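Local coordinates for ESSC (Geobacillus thermodenitrificans, PDB 5FWH), which belongs to the bacterial type VII secretion apparatus, where this FtsK/SpoIIIE-type ATPase probably powers protein export and carries a forkhead-associated region at its N terminus, at residues M1-E9 against Q83-Q93; F41-E49 against L57-Q65. All coordinates share one frame; numbering follows the deposited sequence.

Overall arrangement
From Met1 the chain enters strand 3-8, the first half of contact 1, and leaves it to build most of a forkhead-associated beta sandwich before strand 84-88 returns alongside. Contact 1 therefore closes a long loop of 73 intervening residues. Contact 2 is nested inside that loop and is much more local: strands 46-50 and 57-60 form a hairpin with seven residues between the two segments. Contact 1 lies in the four-stranded antiparallel sheet, contact 2 in the five-stranded mixed sheet packed against it. Their centres are about 15 Å apart, and they meet directly: Trp88 packs on Leu57, Met84 on Phe41 and Leu4 on Ile48. After contact 1 the chain enters strand 94-99 of another sheet.

Contact 1: residues M1-E9 against Q83-Q93; sequences MSQLWVLYE and QMTIAWSGEEQ
Ser2 turns its OG opposite the backbone N (chi1 172°) and Trp88 does the same with its indole (chi1 -175°), which brings the two groups together at the ring edge. NE1 of Trp88 donates to OG of Ser2 at 3.0 Å, the hydroxyl lying close to the ring plane. Next along, OG of Ser89 accepts the backbone N-H of Gln3 in a 3.1 Å bond that is almost straight (173°). Ser89 N returns a bond to Gln3 O, also 3.1 Å. From here a regular antiparallel ladder runs on, with Trp5-Ala87 and Leu7-Thr85 as hydrogen-bonded pairs.

On one face Ile86 lies alongside two neighbours, its CG2 3.9 Å from CD1 of Leu4 and its CD1 4.0 Å from CG1 of Val6. On the other face Trp5 brings the CD1 edge of its indole to 3.4 Å from Ala87 O, while its NE1 is buried with no partner in the model. Past the strand ends, a water joins Glu9 N to Gln83 O. The pair forms the middle of the four-stranded antiparallel sheet of a forkhead-associated beta sandwich: strand 11-16 flanks 3-8, strand 73-77 flanks 84-88, and Leu4, Met84 and Ile86 pack onto strand 23-27 of the facing sheet.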
loop_
_atom_site.group_PDB
_atom_site.type_symbol
_atom_site.label_atom_id
_atom_site.label_comp_id
_atom_site.label_asym_id
_atom_site.label_seq_id
_atom_site.Cartn_x
_atom_site.Cartn_y
_atom_site.Cartn_z
HETATM N N MSE A 1 -6.960 9.955 5.318
HETATM C CA MSE A 1 -6.888 9.679 3.860
HETATM C C MSE A 1 -7.814 8.512 3.549
HETATM O O MSE A 1 -8.127 7.685 4.401
HETATM C CB MSE A 1 -5.455 9.362 3.363
HETATM C CG MSE A 1 -4.348 10.377 3.714
HETATM SE SE MSE A 1 -3.526 11.356 2.167
HETATM C CE MSE A 1 -1.631 10.778 2.039
ATOM N N SER A 2 -8.244 8.490 2.299
ATOM C CA SER A 2 -9.021 7.440 1.673
ATOM C C SER A 2 -8.191 7.167 0.418
ATOM O O SER A 2 -7.997 8.054 -0.442
ATOM C CB SER A 2 -10.400 7.991 1.299
ATOM O OG SER A 2 -11.163 7.079 0.520
ATOM N N GLN A 3 -7.613 5.979 0.339
ATOM C CA GLN A 3 -6.785 5.716 -0.784
ATOM C C GLN A 3 -7.193 4.424 -1.474
ATOM O O GLN A 3 -7.654 3.474 -0.826
ATOM C CB GLN A 3 -5.341 5.679 -0.358
ATOM C CG GLN A 3 -4.887 7.052 0.142
ATOM C CD GLN A 3 -3.418 7.113 0.548
ATOM O OE1 GLN A 3 -2.685 8.055 0.166
ATOM N NE2 GLN A 3 -2.994 6.171 1.364
ATOM N N LEU A 4 -7.065 4.443 -2.791
ATOM C CA LEU A 4 -7.087 3.174 -3.536
ATOM C C LEU A 4 -5.739 2.845 -4.040
ATOM O O LEU A 4 -4.938 3.686 -4.489
ATOM C CB LEU A 4 -8.076 3.084 -4.710
ATOM C CG LEU A 4 -8.403 4.214 -5.667
ATOM C CD1 LEU A 4 -9.235 3.632 -6.785
ATOM C CD2 LEU A 4 -9.173 5.312 -4.963
ATOM N N TRP A 5 -5.572 1.562 -4.075
ATOM C CA TRP A 5 -4.389 0.947 -4.583
ATOM C C TRP A 5 -4.807 0.319 -5.845
ATOM O O TRP A 5 -5.774 -0.448 -5.854
ATOM C CB TRP A 5 -3.974 -0.095 -3.619
ATOM C CG TRP A 5 -3.959 0.421 -2.249
ATOM C CD1 TRP A 5 -5.022 0.932 -1.494
ATOM C CD2 TRP A 5 -2.872 0.395 -1.419
ATOM N NE1 TRP A 5 -4.620 1.210 -0.261
ATOM C CE2 TRP A 5 -3.275 0.952 -0.192
ATOM C CE3 TRP A 5 -1.560 0.003 -1.592
ATOM C CZ2 TRP A 5 -2.414 1.127 0.841
ATOM C CZ3 TRP A 5 -0.733 0.176 -0.576
ATOM C CH2 TRP A 5 -1.161 0.721 0.641
ATOM N N VAL A 6 -4.044 0.597 -6.864
ATOM C CA VAL A 6 -4.204 -0.008 -8.176
ATOM C C VAL A 6 -2.918 -0.852 -8.519
ATOM O O VAL A 6 -1.837 -0.350 -8.705
ATOM C CB VAL A 6 -4.462 1.085 -9.189
ATOM C CG1 VAL A 6 -4.617 0.510 -10.613
ATOM C CG2 VAL A 6 -5.682 1.882 -8.735
ATOM N N LEU A 7 -3.121 -2.144 -8.529
ATOM C CA LEU A 7 -2.121 -3.120 -8.753
ATOM C C LEU A 7 -2.346 -3.772 -10.117
ATOM O O LEU A 7 -3.433 -4.181 -10.428
ATOM C CB LEU A 7 -2.165 -4.210 -7.678
ATOM C CG LEU A 7 -1.912 -3.662 -6.251
ATOM C CD1 LEU A 7 -3.245 -3.348 -5.543
ATOM C CD2 LEU A 7 -1.125 -4.687 -5.424
ATOM N N TYR A 8 -1.247 -3.864 -10.857
ATOM C CA TYR A 8 -1.217 -4.481 -12.194
ATOM C C TYR A 8 0.256 -4.737 -12.562
ATOM O O TYR A 8 1.167 -4.020 -12.046
ATOM C CB TYR A 8 -1.865 -3.540 -13.200
ATOM C CG TYR A 8 -1.192 -2.197 -13.253
ATOM C CD1 TYR A 8 -1.449 -1.234 -12.285
ATOM C CD2 TYR A 8 -0.307 -1.873 -14.271
ATOM C CE1 TYR A 8 -0.867 -0.021 -12.326
ATOM C CE2 TYR A 8 0.318 -0.650 -14.299
ATOM C CZ TYR A 8 0.014 0.274 -13.325
ATOM O OH TYR A 8 0.612 1.496 -13.327
ATOM N N GLU A 9 0.506 -5.747 -13.427
ATOM C CA GLU A 9 1.858 -6.187 -13.759
ATOM C C GLU A 9 2.712 -6.212 -12.478
ATOM O O GLU A 9 2.341 -6.915 -11.551
ATOM C CB GLU A 9 2.474 -5.345 -14.882
ATOM C CG GLU A 9 1.587 -5.320 -16.136
ATOM C CD GLU A 9 2.301 -5.039 -17.470
ATOM O OE1 GLU A 9 3.534 -5.330 -17.607
ATOM O OE2 GLU A 9 1.620 -4.538 -18.407
ATOM N N GLN A 83 -5.909 -8.332 -16.147
ATOM C CA GLN A 83 -5.571 -8.682 -14.761
ATOM C C GLN A 83 -5.091 -7.481 -13.918
ATOM O O GLN A 83 -3.940 -7.071 -14.022
ATOM C CB GLN A 83 -4.513 -9.737 -14.740
ATOM C CG GLN A 83 -4.117 -10.189 -13.350
ATOM C CD GLN A 83 -5.303 -10.403 -12.416
ATOM O OE1 GLN A 83 -5.378 -9.785 -11.347
ATOM N NE2 GLN A 83 -6.240 -11.266 -12.819
HETATM N N MSE A 84 -6.000 -6.940 -13.090
HETATM C CA MSE A 84 -5.737 -5.760 -12.233
HETATM C C MSE A 84 -6.441 -5.879 -10.887
HETATM O O MSE A 84 -7.607 -6.235 -10.858
HETATM C CB MSE A 84 -6.177 -4.491 -13.033
HETATM C CG MSE A 84 -6.735 -3.396 -12.159
HETATM SE SE MSE A 84 -7.277 -1.667 -13.064
HETATM C CE MSE A 84 -5.967 -1.548 -14.512
ATOM N N THR A 85 -5.796 -5.514 -9.776
ATOM C CA THR A 85 -6.529 -5.475 -8.482
ATOM C C THR A 85 -6.681 -4.016 -7.978
ATOM O O THR A 85 -5.749 -3.118 -8.113
ATOM C CB THR A 85 -5.798 -6.397 -7.465
ATOM O OG1 THR A 85 -5.856 -7.752 -7.959
ATOM C CG2 THR A 85 -6.410 -6.331 -6.081
ATOM N N ILE A 86 -7.890 -3.724 -7.496
ATOM C CA ILE A 86 -8.149 -2.442 -6.796
ATOM C C ILE A 86 -8.530 -2.744 -5.375
ATOM O O ILE A 86 -9.325 -3.691 -5.111
ATOM C CB ILE A 86 -9.334 -1.648 -7.363
ATOM C CG1 ILE A 86 -9.311 -1.593 -8.882
ATOM C CG2 ILE A 86 -9.361 -0.244 -6.728
ATOM C CD1 ILE A 86 -7.981 -1.273 -9.493
ATOM N N ALA A 87 -7.958 -1.977 -4.458
ATOM C CA ALA A 87 -8.212 -2.206 -3.078
ATOM C C ALA A 87 -8.489 -0.831 -2.492
ATOM O O ALA A 87 -8.003 0.195 -3.020
ATOM C CB ALA A 87 -6.998 -2.817 -2.467
ATOM N N TRP A 88 -9.287 -0.808 -1.439
ATOM C CA TRP A 88 -9.654 0.406 -0.802
ATOM C C TRP A 88 -9.334 0.290 0.655
ATOM O O TRP A 88 -9.631 -0.721 1.278
ATOM C CB TRP A 88 -11.110 0.691 -1.070
ATOM C CG TRP A 88 -11.597 1.999 -0.566
ATOM C CD1 TRP A 88 -10.984 3.183 -0.697
ATOM C CD2 TRP A 88 -12.817 2.251 0.150
ATOM N NE1 TRP A 88 -11.729 4.174 -0.115
ATOM C CE2 TRP A 88 -12.874 3.632 0.395
ATOM C CE3 TRP A 88 -13.853 1.445 0.605
ATOM C CZ2 TRP A 88 -13.944 4.238 1.083
ATOM C CZ3 TRP A 88 -14.932 2.030 1.250
ATOM C CH2 TRP A 88 -14.963 3.418 1.506
ATOM N N SER A 89 -8.734 1.351 1.185
ATOM C CA SER A 89 -8.379 1.503 2.595
ATOM C C SER A 89 -9.545 1.810 3.515
ATOM O O SER A 89 -9.433 1.667 4.738
ATOM C CB SER A 89 -7.435 2.755 2.752
ATOM O OG SER A 89 -8.200 4.000 2.631
ATOM N N GLY A 90 -10.603 2.364 2.977
ATOM C CA GLY A 90 -11.668 2.876 3.804
ATOM C C GLY A 90 -11.351 4.321 4.139
ATOM O O GLY A 90 -10.290 4.854 3.782
ATOM N N GLU A 91 -12.294 4.957 4.816
ATOM C CA GLU A 91 -12.261 6.395 4.926
ATOM C C GLU A 91 -11.192 6.907 5.931
ATOM O O GLU A 91 -10.899 8.095 5.893
ATOM C CB GLU A 91 -13.679 6.960 5.184
ATOM C CG GLU A 91 -14.547 6.916 3.908
ATOM C CD GLU A 91 -16.069 6.901 4.143
ATOM O OE1 GLU A 91 -16.522 7.548 5.123
ATOM O OE2 GLU A 91 -16.805 6.244 3.342
ATOM N N GLU A 92 -10.572 6.022 6.740
ATOM C CA GLU A 92 -9.754 6.440 7.848
ATOM C C GLU A 92 -8.470 5.626 7.973
ATOM O O GLU A 92 -8.457 4.416 7.831
ATOM C CB GLU A 92 -10.548 6.332 9.132
ATOM C CG GLU A 92 -9.858 6.961 10.351
ATOM C CD GLU A 92 -10.652 6.816 11.664
ATOM O OE1 GLU A 92 -11.830 6.391 11.667
ATOM O OE2 GLU A 92 -10.081 7.127 12.719
ATOM N N GLN A 93 -7.395 6.318 8.302
ATOM C CA GLN A 93 -6.072 5.727 8.357
ATOM C C GLN A 93 -5.273 6.410 9.410
ATOM O O GLN A 93 -5.382 7.641 9.523
ATOM C CB GLN A 93 -5.395 5.894 6.981
ATOM C CG GLN A 93 -5.879 4.880 5.932
ATOM C CD GLN A 93 -4.943 4.827 4.720
ATOM O OE1 GLN A 93 -4.947 5.744 3.896
ATOM N NE2 GLN A 93 -4.125 3.766 4.616
HETATM O O HOH W 1 -1.407 -7.518 -14.278
#

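Contact 2: residues F41-E49 against L57-Q65; sequences FRNGYIQIE and LAVLQGGRQ
Ile48 and Val59 lie side by side across a beta hairpin of the forkhead-associated sandwich, with CD1 of Ile48 3.9 Å from CG2 of Val59. The other branch of Ile48, CG2, meets Leu57 at an oblique angle, 3.8 Å from CD2 of Leu57. Ile46 crosses the extended side chain of Gln61 at a slant, its CD1 3.5 Å from CG of Gln61, while NE2 of Gln61 reaches on to a hydrogen bond with Asp78 O.

The opposite face belongs to Gln47, Glu49, Ala58 and Leu60. Here Leu60 sets CD1 against CB of Gln47 at 3.9 Å, and Glu49 lays CG on CB of Ala58. Gln47 bends at its second torsion (chi2 80°), which folds the carboxamide back over the hairpin so that OE1 accepts the N-H of Gly63 at 2.8 Å, the donor tilted 33° from the plane of that carbonyl. With an alanine here, Gly63 N would probably lose its acceptor and the turn after strand 57-60 would be freer to shift. Backbone bonds link Gln47 to Leu60 and Glu49 to Ala58 in both directions; the one from Leu60 N to Gln47 O, 2.8 Å long, is almost perfectly straight at 178°.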
loop_
_atom_site.group_PDB
_atom_site.type_symbol
_atom_site.label_atom_id
_atom_site.label_comp_id
_atom_site.label_asym_id
_atom_site.label_seq_id
_atom_site.Cartn_x
_atom_site.Cartn_y
_atom_site.Cartn_z
ATOM N N PHE A 41 -8.378 -1.591 -22.063
ATOM C CA PHE A 41 -9.700 -1.292 -21.533
ATOM C C PHE A 41 -10.797 -1.492 -22.615
ATOM O O PHE A 41 -11.738 -0.684 -22.727
ATOM C CB PHE A 41 -9.732 0.127 -20.907
ATOM C CG PHE A 41 -8.828 0.281 -19.720
ATOM C CD1 PHE A 41 -9.221 -0.202 -18.475
ATOM C CD2 PHE A 41 -7.584 0.844 -19.863
ATOM C CE1 PHE A 41 -8.388 -0.095 -17.386
ATOM C CE2 PHE A 41 -6.744 0.955 -18.797
ATOM C CZ PHE A 41 -7.139 0.490 -17.551
ATOM N N ARG A 42 -10.673 -2.578 -23.377
ATOM C CA ARG A 42 -11.664 -2.904 -24.381
ATOM C C ARG A 42 -13.012 -3.309 -23.759
ATOM O O ARG A 42 -14.038 -3.057 -24.333
ATOM C CB ARG A 42 -11.158 -3.961 -25.330
ATOM C CG ARG A 42 -11.553 -3.650 -26.767
ATOM C CD ARG A 42 -11.060 -4.715 -27.748
ATOM N NE ARG A 42 -9.699 -5.122 -27.403
ATOM C CZ ARG A 42 -8.605 -4.390 -27.614
ATOM N NH1 ARG A 42 -8.664 -3.196 -28.218
ATOM N NH2 ARG A 42 -7.425 -4.866 -27.221
ATOM N N ASN A 43 -13.024 -3.887 -22.570
ATOM C CA ASN A 43 -14.312 -3.946 -21.827
ATOM C C ASN A 43 -14.561 -2.698 -20.900
ATOM O O ASN A 43 -15.032 -2.818 -19.767
ATOM C CB ASN A 43 -14.595 -5.339 -21.145
ATOM C CG ASN A 43 -13.430 -5.895 -20.285
ATOM O OD1 ASN A 43 -12.509 -5.180 -19.885
ATOM N ND2 ASN A 43 -13.502 -7.211 -19.979
ATOM N N GLY A 44 -14.268 -1.486 -21.377
ATOM C CA GLY A 44 -14.623 -0.307 -20.575
ATOM C C GLY A 44 -13.493 0.143 -19.678
ATOM O O GLY A 44 -12.624 -0.635 -19.306
ATOM N N TYR A 45 -13.453 1.439 -19.385
ATOM C CA TYR A 45 -12.606 1.926 -18.355
ATOM C C TYR A 45 -13.241 1.439 -17.034
ATOM O O TYR A 45 -14.346 0.806 -17.026
ATOM C CB TYR A 45 -12.432 3.472 -18.452
ATOM C CG TYR A 45 -11.882 3.963 -19.809
ATOM C CD1 TYR A 45 -10.762 3.359 -20.403
ATOM C CD2 TYR A 45 -12.490 5.025 -20.517
ATOM C CE1 TYR A 45 -10.282 3.771 -21.637
ATOM C CE2 TYR A 45 -11.994 5.456 -21.768
ATOM C CZ TYR A 45 -10.890 4.836 -22.330
ATOM O OH TYR A 45 -10.370 5.257 -23.571
ATOM N N ILE A 46 -12.531 1.643 -15.923
ATOM C CA ILE A 46 -13.040 1.307 -14.634
ATOM C C ILE A 46 -13.454 2.534 -13.986
ATOM O O ILE A 46 -12.680 3.514 -13.932
ATOM C CB ILE A 46 -12.020 0.542 -13.789
ATOM C CG1 ILE A 46 -11.506 -0.728 -14.524
ATOM C CG2 ILE A 46 -12.627 0.123 -12.437
ATOM C CD1 ILE A 46 -12.630 -1.667 -15.001
ATOM N N GLN A 47 -14.709 2.526 -13.531
ATOM C CA GLN A 47 -15.271 3.646 -12.793
ATOM C C GLN A 47 -15.404 3.249 -11.355
ATOM O O GLN A 47 -15.949 2.178 -11.046
ATOM C CB GLN A 47 -16.669 4.037 -13.336
ATOM C CG GLN A 47 -16.817 4.368 -14.832
ATOM C CD GLN A 47 -16.918 3.161 -15.762
ATOM O OE1 GLN A 47 -17.822 2.287 -15.658
ATOM N NE2 GLN A 47 -16.024 3.123 -16.709
ATOM N N ILE A 48 -14.951 4.118 -10.485
ATOM C CA ILE A 48 -15.120 3.999 -9.049
ATOM C C ILE A 48 -15.902 5.217 -8.597
ATOM O O ILE A 48 -15.499 6.321 -8.888
ATOM C CB ILE A 48 -13.748 3.988 -8.308
ATOM C CG1 ILE A 48 -12.752 3.066 -8.990
ATOM C CG2 ILE A 48 -13.909 3.567 -6.870
ATOM C CD1 ILE A 48 -13.086 1.586 -8.922
ATOM N N GLU A 49 -17.027 5.020 -7.927
ATOM C CA GLU A 49 -17.785 6.116 -7.371
ATOM C C GLU A 49 -18.125 5.894 -5.893
ATOM O O GLU A 49 -18.366 4.776 -5.464
ATOM C CB GLU A 49 -19.048 6.397 -8.207
ATOM C CG GLU A 49 -20.192 5.408 -8.033
ATOM C CD GLU A 49 -21.524 5.832 -8.683
ATOM O OE1 GLU A 49 -21.583 6.007 -9.925
ATOM O OE2 GLU A 49 -22.537 5.962 -7.947
ATOM N N LEU A 57 -17.606 1.898 -1.974
ATOM C CA LEU A 57 -17.313 2.355 -3.328
ATOM C C LEU A 57 -17.993 1.462 -4.314
ATOM O O LEU A 57 -17.932 0.254 -4.204
ATOM C CB LEU A 57 -15.814 2.348 -3.597
ATOM C CG LEU A 57 -15.001 3.564 -3.172
ATOM C CD1 LEU A 57 -15.481 4.153 -1.873
ATOM C CD2 LEU A 57 -13.532 3.194 -3.099
ATOM N N ALA A 58 -18.635 2.048 -5.306
ATOM C CA ALA A 58 -19.259 1.248 -6.336
ATOM C C ALA A 58 -18.187 1.133 -7.425
ATOM O O ALA A 58 -17.487 2.101 -7.720
ATOM C CB ALA A 58 -20.487 1.922 -6.840
ATOM N N VAL A 59 -18.025 -0.083 -7.919
ATOM C CA VAL A 59 -17.099 -0.399 -8.956
ATOM C C VAL A 59 -17.941 -0.778 -10.165
ATOM O O VAL A 59 -18.770 -1.720 -10.138
ATOM C CB VAL A 59 -16.114 -1.558 -8.628
ATOM C CG1 VAL A 59 -15.173 -1.780 -9.824
ATOM C CG2 VAL A 59 -15.233 -1.249 -7.426
ATOM N N LEU A 60 -17.726 -0.039 -11.228
ATOM C CA LEU A 60 -18.395 -0.301 -12.504
ATOM C C LEU A 60 -17.320 -0.508 -13.609
ATOM O O LEU A 60 -16.243 0.071 -13.603
ATOM C CB LEU A 60 -19.305 0.864 -12.875
ATOM C CG LEU A 60 -19.959 1.757 -11.819
ATOM C CD1 LEU A 60 -20.357 3.070 -12.472
ATOM C CD2 LEU A 60 -21.211 1.093 -11.267
ATOM N N GLN A 61 -17.588 -1.332 -14.578
ATOM C CA GLN A 61 -16.590 -1.499 -15.639
ATOM C C GLN A 61 -17.087 -1.016 -17.009
ATOM O O GLN A 61 -16.333 -0.374 -17.716
ATOM C CB GLN A 61 -16.059 -2.915 -15.649
ATOM C CG GLN A 61 -15.154 -3.243 -16.832
ATOM C CD GLN A 61 -14.589 -4.651 -16.747
ATOM O OE1 GLN A 61 -15.230 -5.544 -16.185
ATOM N NE2 GLN A 61 -13.399 -4.855 -17.317
ATOM N N GLY A 62 -18.339 -1.270 -17.372
ATOM C CA GLY A 62 -18.868 -0.570 -18.569
ATOM C C GLY A 62 -19.990 0.409 -18.268
ATOM O O GLY A 62 -20.966 0.495 -19.002
ATOM N N GLY A 63 -19.886 1.127 -17.163
ATOM C CA GLY A 63 -21.058 1.785 -16.628
ATOM C C GLY A 63 -21.983 0.811 -15.927
ATOM O O GLY A 63 -23.029 1.222 -15.394
ATOM N N ARG A 64 -21.604 -0.472 -15.898
ATOM C CA ARG A 64 -22.323 -1.435 -15.104
ATOM C C ARG A 64 -21.460 -1.926 -13.941
ATOM O O ARG A 64 -20.212 -2.074 -14.050
ATOM C CB ARG A 64 -22.890 -2.589 -15.943
ATOM C CG ARG A 64 -21.924 -3.368 -16.824
ATOM C CD ARG A 64 -22.717 -4.052 -17.931
ATOM N NE ARG A 64 -21.802 -4.732 -18.834
ATOM C CZ ARG A 64 -22.019 -4.996 -20.125
ATOM N NH1 ARG A 64 -23.167 -4.670 -20.756
ATOM N NH2 ARG A 64 -21.065 -5.621 -20.796
ATOM N N GLN A 65 -22.166 -2.168 -12.848
ATOM C CA GLN A 65 -21.570 -2.551 -11.589
ATOM C C GLN A 65 -21.029 -4.002 -11.626
ATOM O O GLN A 65 -21.643 -4.907 -12.184
ATOM C CB GLN A 65 -22.562 -2.343 -10.455
ATOM C CG GLN A 65 -21.866 -1.990 -9.139
ATOM C CD GLN A 65 -22.835 -1.468 -8.090
ATOM O OE1 GLN A 65 -23.519 -0.469 -8.303
ATOM N NE2 GLN A 65 -22.907 -2.150 -6.957
#